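Local coordinates for DUAL specificity protein phosphatase 14 (PDB 2WGP) that removes phosphate from tyrosine, serine and threonine residues of proteins, inactivating the MAP kinases ERK, JNK and p38, at residues A83-G86 with L87-T91; A123-M126 with K127-V131; I158-E161 with R162-G166. All blocks are in the same frame, centred on the assembly; numbering follows the deposited sequence.

Overall arrangement
Along the chain the three contacts come in series: contact 1 leads into helix 89-101, contact 2 lies at the C-terminal end of helix 116-129 and contact 3 at that of helix 151-165. Their centres are about 14 Å apart for contacts 1 and 2 and for 1 and 3, and about 11 Å for 2 and 3. Phe89 packs against Ala123 and Tyr160, while the carboxylate of Asp90 receives both Lys127 and the Tyr160 hydroxyl; Phe165 meets the turn at Met126-Val131. Three local contacts thus interlock three helices of the phosphatase domain; contact 1 lies near the active-site Cys110, and contacts 1 and 3 both touch a second subunit.

Contact 1: residues A83-G86 with L87-T91; sequences APIG and LYFDT
Phe89 has CG anti to its own carbonyl carbon (chi1 -75°), and this turns the ring back over Gly86, three residues earlier. Gly86 CA lies 3.4 Å from the centroid of the Phe89 ring, almost on the ring normal, which makes a CH-pi contact centred on one face. Glycine suits the place because its bare CA can sit against the middle of the ring face; a side chain here would start at the ring's rim, near Phe89 CE1. Ile85 has its longer branch, CG1, anti to the backbone N (chi1 -170°), so that the shorter branch turns to the same ring: Ile85 CG2 touches Phe89 CE2 at 4.0 Å, the two side chains crossing at about a right angle. A serine in place of Phe89 would probably leave the Gly86 CA and Ile85 CG2 without their cover and open a gap where the ring now meets Tyr160 and Ala123.

On another side of the turn Pro84 CB packs on Leu87 CD1 at 3.9 Å, and the Tyr88 ring offers its edge to Ile85 O. Three successive backbone bonds shape the chain: Leu87 N to Pro84 O at 3.1 Å, Tyr88 N to Ile85 O at 2.9 Å and Phe89 N to Gly86 O at 3.1 Å. Each of the three joins an N-H to the carbonyl three residues before it, as in a 3-10 turn. A water gives Gly86 O a further bond of 2.7 Å and accepts Asp90 N, bridging toward the helix. Gln156 takes Gly86 N and donates to Ala83 O, tying the turn to helix 151-165. The side chain of Ile85 is about 8 Å from that of the nucleophile Cys110. Here an inverse gamma turn centred on Pro84 passes through 3-10 turns into helix 89-101 of the catalytic domain.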
loop_
_atom_site.group_PDB
_atom_site.type_symbol
_atom_site.label_atom_id
_atom_site.label_comp_id
_atom_site.label_asym_id
_atom_site.label_seq_id
_atom_site.Cartn_x
_atom_site.Cartn_y
_atom_site.Cartn_z
ATOM N N ALA A 83 -9.682 11.382 -4.336
ATOM C CA ALA A 83 -9.952 12.661 -4.989
ATOM C C ALA A 83 -9.948 13.720 -3.888
ATOM O O ALA A 83 -10.670 13.576 -2.870
ATOM C CB ALA A 83 -11.290 12.653 -5.710
ATOM N N PRO A 84 -9.154 14.793 -4.075
ATOM C CA PRO A 84 -8.986 15.816 -3.030
ATOM C C PRO A 84 -10.116 16.845 -3.042
ATOM O O PRO A 84 -9.880 18.062 -3.208
ATOM C CB PRO A 84 -7.637 16.462 -3.399
ATOM C CG PRO A 84 -7.631 16.399 -4.875
ATOM C CD PRO A 84 -8.299 15.089 -5.246
ATOM N N ILE A 85 -11.331 16.344 -2.830
ATOM C CA ILE A 85 -12.548 17.154 -2.818
ATOM C C ILE A 85 -12.502 18.305 -1.787
ATOM O O ILE A 85 -13.062 19.389 -2.016
ATOM C CB ILE A 85 -13.793 16.263 -2.604
ATOM C CG1 ILE A 85 -15.089 17.047 -2.826
ATOM C CG2 ILE A 85 -13.808 15.656 -1.184
ATOM C CD1 ILE A 85 -16.299 16.146 -3.059
ATOM N N GLY A 86 -11.815 18.077 -0.678
ATOM C CA GLY A 86 -11.630 19.084 0.344
ATOM C C GLY A 86 -11.041 20.406 -0.126
ATOM O O GLY A 86 -11.274 21.451 0.496
ATOM N N LEU A 87 -10.277 20.366 -1.219
ATOM C CA LEU A 87 -9.688 21.564 -1.795
ATOM C C LEU A 87 -10.766 22.492 -2.362
ATOM O O LEU A 87 -10.483 23.640 -2.691
ATOM C CB LEU A 87 -8.666 21.192 -2.892
ATOM C CG LEU A 87 -7.351 20.504 -2.493
ATOM C CD1 LEU A 87 -6.475 20.129 -3.713
ATOM C CD2 LEU A 87 -6.535 21.371 -1.533
ATOM N N TYR A 88 -11.984 21.983 -2.508
ATOM C CA TYR A 88 -13.119 22.763 -2.984
ATOM C C TYR A 88 -14.121 23.125 -1.881
ATOM O O TYR A 88 -15.138 23.765 -2.153
ATOM C CB TYR A 88 -13.825 22.022 -4.110
ATOM C CG TYR A 88 -12.973 21.859 -5.367
ATOM C CD1 TYR A 88 -12.911 22.873 -6.328
ATOM C CD2 TYR A 88 -12.230 20.712 -5.585
ATOM C CE1 TYR A 88 -12.154 22.734 -7.492
ATOM C CE2 TYR A 88 -11.461 20.565 -6.761
ATOM C CZ TYR A 88 -11.425 21.591 -7.697
ATOM O OH TYR A 88 -10.667 21.481 -8.856
ATOM N N PHE A 89 -13.857 22.716 -0.639
ATOM C CA PHE A 89 -14.816 22.950 0.440
ATOM C C PHE A 89 -15.093 24.446 0.605
ATOM O O PHE A 89 -16.259 24.870 0.509
ATOM C CB PHE A 89 -14.349 22.332 1.764
ATOM C CG PHE A 89 -14.491 20.804 1.856
ATOM C CD1 PHE A 89 -13.911 20.132 2.936
ATOM C CD2 PHE A 89 -15.189 20.034 0.899
ATOM C CE1 PHE A 89 -14.032 18.748 3.052
ATOM C CE2 PHE A 89 -15.293 18.660 1.036
ATOM C CZ PHE A 89 -14.723 18.031 2.108
ATOM N N ASP A 90 -14.037 25.241 0.803
ATOM C CA ASP A 90 -14.177 26.694 1.005
ATOM C C ASP A 90 -14.664 27.385 -0.265
ATOM O O ASP A 90 -15.584 28.184 -0.219
ATOM C CB ASP A 90 -12.858 27.342 1.481
ATOM C CG ASP A 90 -12.564 27.059 2.948
ATOM O OD1 ASP A 90 -11.383 26.797 3.289
ATOM O OD2 ASP A 90 -13.511 27.105 3.766
ATOM N N THR A 91 -14.084 27.039 -1.416
ATOM C CA THR A 91 -14.430 27.763 -2.639
ATOM C C THR A 91 -15.883 27.519 -3.065
ATOM O O THR A 91 -16.589 28.477 -3.440
ATOM C CB THR A 91 -13.414 27.503 -3.774
ATOM O OG1 THR A 91 -13.403 26.121 -4.101
ATOM C CG2 THR A 91 -11.979 27.926 -3.333
HETATM O O HOH W 1 -11.207 24.110 1.162
#

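Contact 2: residues A123-M126 with K127-V131; sequences AYLM and KFHNV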
loop_
_atom_site.group_PDB
_atom_site.type_symbol
_atom_site.label_atom_id
_atom_site.label_comp_id
_atom_site.label_asym_id
_atom_site.label_seq_id
_atom_site.Cartn_x
_atom_site.Cartn_y
_atom_site.Cartn_z
ATOM N N ALA A 123 -20.223 20.242 3.614
ATOM C CA ALA A 123 -19.163 21.182 3.974
ATOM C C ALA A 123 -19.739 22.612 4.086
ATOM O O ALA A 123 -19.426 23.341 5.035
ATOM C CB ALA A 123 -18.016 21.117 2.952
ATOM N N TYR A 124 -20.592 22.989 3.133
ATOM C CA TYR A 124 -21.277 24.292 3.139
ATOM C C TYR A 124 -22.131 24.514 4.401
ATOM O O TYR A 124 -22.052 25.567 5.043
ATOM C CB TYR A 124 -22.157 24.459 1.876
ATOM C CG TYR A 124 -23.120 25.608 1.980
ATOM C CD1 TYR A 124 -22.683 26.932 1.795
ATOM C CD2 TYR A 124 -24.462 25.390 2.322
ATOM C CE1 TYR A 124 -23.551 27.995 1.917
ATOM C CE2 TYR A 124 -25.343 26.458 2.477
ATOM C CZ TYR A 124 -24.889 27.753 2.267
ATOM O OH TYR A 124 -25.759 28.800 2.384
ATOM N N LEU A 125 -22.934 23.520 4.751
ATOM C CA LEU A 125 -23.766 23.576 5.961
ATOM C C LEU A 125 -22.943 23.787 7.242
ATOM O O LEU A 125 -23.329 24.576 8.099
ATOM C CB LEU A 125 -24.617 22.312 6.088
ATOM C CG LEU A 125 -25.773 22.106 5.095
ATOM C CD1 LEU A 125 -26.462 20.750 5.392
ATOM C CD2 LEU A 125 -26.791 23.262 5.139
ATOM N N MET A 126 -21.806 23.111 7.361
ATOM C CA MET A 126 -20.924 23.322 8.492
ATOM C C MET A 126 -20.362 24.743 8.531
ATOM O O MET A 126 -20.374 25.390 9.595
ATOM C CB MET A 126 -19.768 22.333 8.495
ATOM C CG MET A 126 -20.165 20.891 8.861
ATOM S SD MET A 126 -18.757 19.882 9.263
ATOM C CE MET A 126 -18.032 19.619 7.622
ATOM N N LYS A 127 -19.888 25.227 7.384
ATOM C CA LYS A 127 -19.237 26.526 7.327
ATOM C C LYS A 127 -20.203 27.689 7.498
ATOM O O LYS A 127 -19.891 28.641 8.211
ATOM C CB LYS A 127 -18.446 26.707 6.034
ATOM C CG LYS A 127 -17.589 28.007 6.037
ATOM C CD LYS A 127 -16.782 28.183 4.775
ATOM C CE LYS A 127 -15.950 29.472 4.868
ATOM N NZ LYS A 127 -14.905 29.510 3.831
ATOM N N PHE A 128 -21.365 27.626 6.854
ATOM C CA PHE A 128 -22.267 28.782 6.841
ATOM C C PHE A 128 -23.561 28.633 7.645
ATOM O O PHE A 128 -24.262 29.622 7.834
ATOM C CB PHE A 128 -22.571 29.185 5.393
ATOM C CG PHE A 128 -21.431 29.881 4.730
ATOM C CD1 PHE A 128 -21.118 31.205 5.068
ATOM C CD2 PHE A 128 -20.651 29.223 3.784
ATOM C CE1 PHE A 128 -20.064 31.850 4.476
ATOM C CE2 PHE A 128 -19.612 29.860 3.184
ATOM C CZ PHE A 128 -19.309 31.183 3.528
ATOM N N HIS A 129 -23.861 27.427 8.140
ATOM C CA HIS A 129 -25.020 27.216 9.001
ATOM C C HIS A 129 -24.670 26.771 10.434
ATOM O O HIS A 129 -25.548 26.417 11.197
ATOM C CB HIS A 129 -26.013 26.282 8.307
ATOM C CG HIS A 129 -26.700 26.935 7.161
ATOM N ND1 HIS A 129 -27.941 27.521 7.282
ATOM C CD2 HIS A 129 -26.284 27.194 5.899
ATOM C CE1 HIS A 129 -28.279 28.074 6.131
ATOM N NE2 HIS A 129 -27.290 27.892 5.276
ATOM N N ASN A 130 -23.384 26.777 10.773
ATOM C CA ASN A 130 -22.913 26.533 12.139
ATOM C C ASN A 130 -23.427 25.224 12.747
ATOM O O ASN A 130 -23.849 25.156 13.889
ATOM C CB ASN A 130 -23.259 27.731 13.035
ATOM C CG ASN A 130 -22.361 27.822 14.261
ATOM O OD1 ASN A 130 -21.166 27.529 14.180
ATOM N ND2 ASN A 130 -22.929 28.242 15.395
ATOM N N VAL A 131 -23.384 24.176 11.952
ATOM C CA VAL A 131 -23.897 22.890 12.357
ATOM C C VAL A 131 -22.692 21.929 12.292
ATOM O O VAL A 131 -21.849 22.068 11.416
ATOM C CB VAL A 131 -25.125 22.591 11.433
ATOM C CG1 VAL A 131 -24.749 21.957 10.128
ATOM C CG2 VAL A 131 -26.238 21.900 12.168
HETATM O O HOH W 2 -19.281 27.181 11.306
#
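Aromatic contacts dominate the last turn of helix 116-129, where Tyr124 meets both Phe128 and His129. Tyr124 CG is anti to the backbone N (chi1 166°), and its ring reaches along the helix: Tyr124 CD1 lies 3.7 Å from Phe128 CD2, with the ring planes 35° apart, while Tyr124 CE2 lies 3.6 Å from His129 CD2, with planes 63° apart. Neither pair is a regular stack, yet the three rings form a cluster, widened where Phe128 stacks on His97 and His129 meets Trp139 edge to face.

The polar part is modest. His129 NE2 gives a weak hydrogen bond of 3.4 Å to Tyr124 OH, which lies at the edge of the imidazole. Backbone bonds continue the helix, from Phe128 N to Tyr124 O (2.8 Å) and from His129 N to Leu125 O (2.9 Å). Water adds a bond to Met126 O. Lys127, fully extended, carries its ammonium away to salt bridges with Asp90 and Asp94 of helix 89-101.

Apolar packing and a CH...O contact close the turn. Leu125 CD2 meets His129 CD2 at 4.0 Å, and Leu125 CB approaches Val131 CG1. Met126 CA makes the CH...O contact, 3.3 Å from Val131 O, so the chain beyond the helix folds back on it. Asn130 takes the positive phi of this exit, a conformation asparagine tolerates well.

Since only one side-chain hydrogen bond links the two halves, and that a weak one, their cohesion probably comes largely from aromatic and aliphatic surfaces and from the backbone bonds, whereas the lysine charge is spent on joining another helix.

Contact 3: residues I158-E161 with R162-G166; sequences IDYE and RQLFG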
loop_
_atom_site.group_PDB
_atom_site.type_symbol
_atom_site.label_atom_id
_atom_site.label_comp_id
_atom_site.label_asym_id
_atom_site.label_seq_id
_atom_site.Cartn_x
_atom_site.Cartn_y
_atom_site.Cartn_z
ATOM N N ILE A 158 -14.217 15.171 8.028
ATOM C CA ILE A 158 -13.867 15.102 9.455
ATOM C C ILE A 158 -12.733 16.075 9.772
ATOM O O ILE A 158 -12.782 16.777 10.774
ATOM C CB ILE A 158 -13.495 13.670 9.918
ATOM C CG1 ILE A 158 -14.748 12.793 10.001
ATOM C CG2 ILE A 158 -12.788 13.720 11.311
ATOM C CD1 ILE A 158 -14.491 11.241 10.019
ATOM N N ASP A 159 -11.720 16.113 8.904
ATOM C CA ASP A 159 -10.640 17.098 9.034
ATOM C C ASP A 159 -11.181 18.523 8.964
ATOM O O ASP A 159 -10.819 19.347 9.786
ATOM C CB ASP A 159 -9.529 16.881 7.979
ATOM C CG ASP A 159 -8.280 17.706 8.283
ATOM O OD1 ASP A 159 -8.294 18.921 8.017
ATOM O OD2 ASP A 159 -7.293 17.152 8.811
ATOM N N TYR A 160 -12.054 18.798 7.996
ATOM C CA TYR A 160 -12.640 20.135 7.815
ATOM C C TYR A 160 -13.491 20.541 9.016
ATOM O O TYR A 160 -13.403 21.677 9.484
ATOM C CB TYR A 160 -13.483 20.168 6.552
ATOM C CG TYR A 160 -13.956 21.538 6.101
ATOM C CD1 TYR A 160 -13.041 22.577 5.850
ATOM C CD2 TYR A 160 -15.314 21.779 5.867
ATOM C CE1 TYR A 160 -13.463 23.807 5.386
ATOM C CE2 TYR A 160 -15.751 23.017 5.434
ATOM C CZ TYR A 160 -14.820 24.022 5.187
ATOM O OH TYR A 160 -15.279 25.214 4.724
ATOM N N GLU A 161 -14.280 19.593 9.534
ATOM C CA GLU A 161 -15.036 19.827 10.769
ATOM C C GLU A 161 -14.110 20.226 11.919
ATOM O O GLU A 161 -14.397 21.175 12.655
ATOM C CB GLU A 161 -15.834 18.601 11.176
ATOM C CG GLU A 161 -16.758 18.907 12.404
ATOM C CD GLU A 161 -17.415 17.703 13.033
ATOM O OE1 GLU A 161 -16.913 16.574 12.873
ATOM O OE2 GLU A 161 -18.475 17.900 13.704
ATOM N N ARG A 162 -12.997 19.504 12.067
ATOM C CA ARG A 162 -12.024 19.800 13.124
ATOM C C ARG A 162 -11.412 21.194 12.941
ATOM O O ARG A 162 -11.195 21.909 13.930
ATOM C CB ARG A 162 -10.911 18.742 13.186
ATOM C CG ARG A 162 -11.333 17.338 13.675
ATOM C CD ARG A 162 -10.199 16.289 13.407
ATOM N NE ARG A 162 -9.069 16.494 14.332
ATOM C CZ ARG A 162 -7.766 16.476 14.015
ATOM N NH1 ARG A 162 -7.345 16.262 12.774
ATOM N NH2 ARG A 162 -6.874 16.681 14.963
ATOM N N GLN A 163 -11.137 21.578 11.690
ATOM C CA GLN A 163 -10.631 22.922 11.380
ATOM C C GLN A 163 -11.667 24.000 11.803
ATOM O O GLN A 163 -11.321 25.042 12.362
ATOM C CB GLN A 163 -10.347 23.080 9.881
ATOM C CG GLN A 163 -9.227 22.230 9.303
ATOM C CD GLN A 163 -9.150 22.361 7.771
ATOM O OE1 GLN A 163 -9.084 23.477 7.264
ATOM N NE2 GLN A 163 -9.224 21.234 7.043
ATOM N N LEU A 164 -12.938 23.743 11.515
ATOM C CA LEU A 164 -13.993 24.711 11.822
ATOM C C LEU A 164 -14.342 24.805 13.325
ATOM O O LEU A 164 -14.528 25.917 13.865
ATOM C CB LEU A 164 -15.257 24.409 11.015
ATOM C CG LEU A 164 -15.264 24.605 9.495
ATOM C CD1 LEU A 164 -16.603 24.159 8.909
ATOM C CD2 LEU A 164 -14.999 26.052 9.105
ATOM N N PHE A 165 -14.419 23.665 14.009
ATOM C CA PHE A 165 -14.969 23.647 15.358
ATOM C C PHE A 165 -13.999 23.200 16.440
ATOM O O PHE A 165 -14.311 23.306 17.642
ATOM C CB PHE A 165 -16.222 22.770 15.385
ATOM C CG PHE A 165 -17.287 23.208 14.406
ATOM C CD1 PHE A 165 -17.613 22.435 13.305
ATOM C CD2 PHE A 165 -17.953 24.408 14.589
ATOM C CE1 PHE A 165 -18.618 22.840 12.401
ATOM C CE2 PHE A 165 -18.955 24.819 13.698
ATOM C CZ PHE A 165 -19.277 24.031 12.596
ATOM N N GLY A 166 -12.834 22.692 16.031
ATOM C CA GLY A 166 -11.831 22.216 16.973
ATOM C C GLY A 166 -12.158 20.885 17.620
ATOM O O GLY A 166 -11.500 20.486 18.584
#
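Leu164 covers one face of the Tyr160 ring, and this is the close-packed part of the turn. Leu164 CD1 lies 4.2 Å from the Tyr160 ring centroid, a CH-pi contact, and comes nearest at Tyr160 CE2, 3.8 Å away. Beyond the ring the hydroxyl reaches Asp90, so tyrosine serves here both as a flat apolar surface and as a polar tip. One residue on, Glu161 CG comes at the edge of the Phe165 ring, 3.7 Å from Phe165 CD1. The methylenes of Glu161 thus pack, while Glu161 OE2 is gripped by two bonds, with Thr169 OG1 and Leu133 N. Leu164 and Glu161 also both touch Met126 of helix 116-129.

The outer side is looser and polar. Asp159, with CG anti to the backbone N (chi1 -168°), swings its carboxylate onward to the next turn, where Gln163 NE2 donates to Asp159 OD1 at 2.7 Å. The bond meets the oxygen nearly along its C-O direction, although the oxygen sits 24° out of the amide plane. Arg162 NH1 stays 4.1 Å from Asp159 OD2, beyond salt-bridge range, with the guanidinium and carboxylate planes 87° apart. Its stronger partner is Asp159 of a third subunit, whose own Arg162 returns the bond to Asp159 here; Gln163 NE2 also meets Tyr177 OH of a second subunit. These long polar side chains are thus shared between the helix and neighbouring subunits.

Gly166, with positive phi and its N bonded to Arg162 O at 2.8 Å, ends the helix in a common way. Helix 151-165 of the phosphatase fold is amphipathic here: Tyr160 and Leu164 turn to helix 116-129, Asp159, Arg162 and Gln163 lie outside, and Glu161 is a buried exception whose charge meets polar partners.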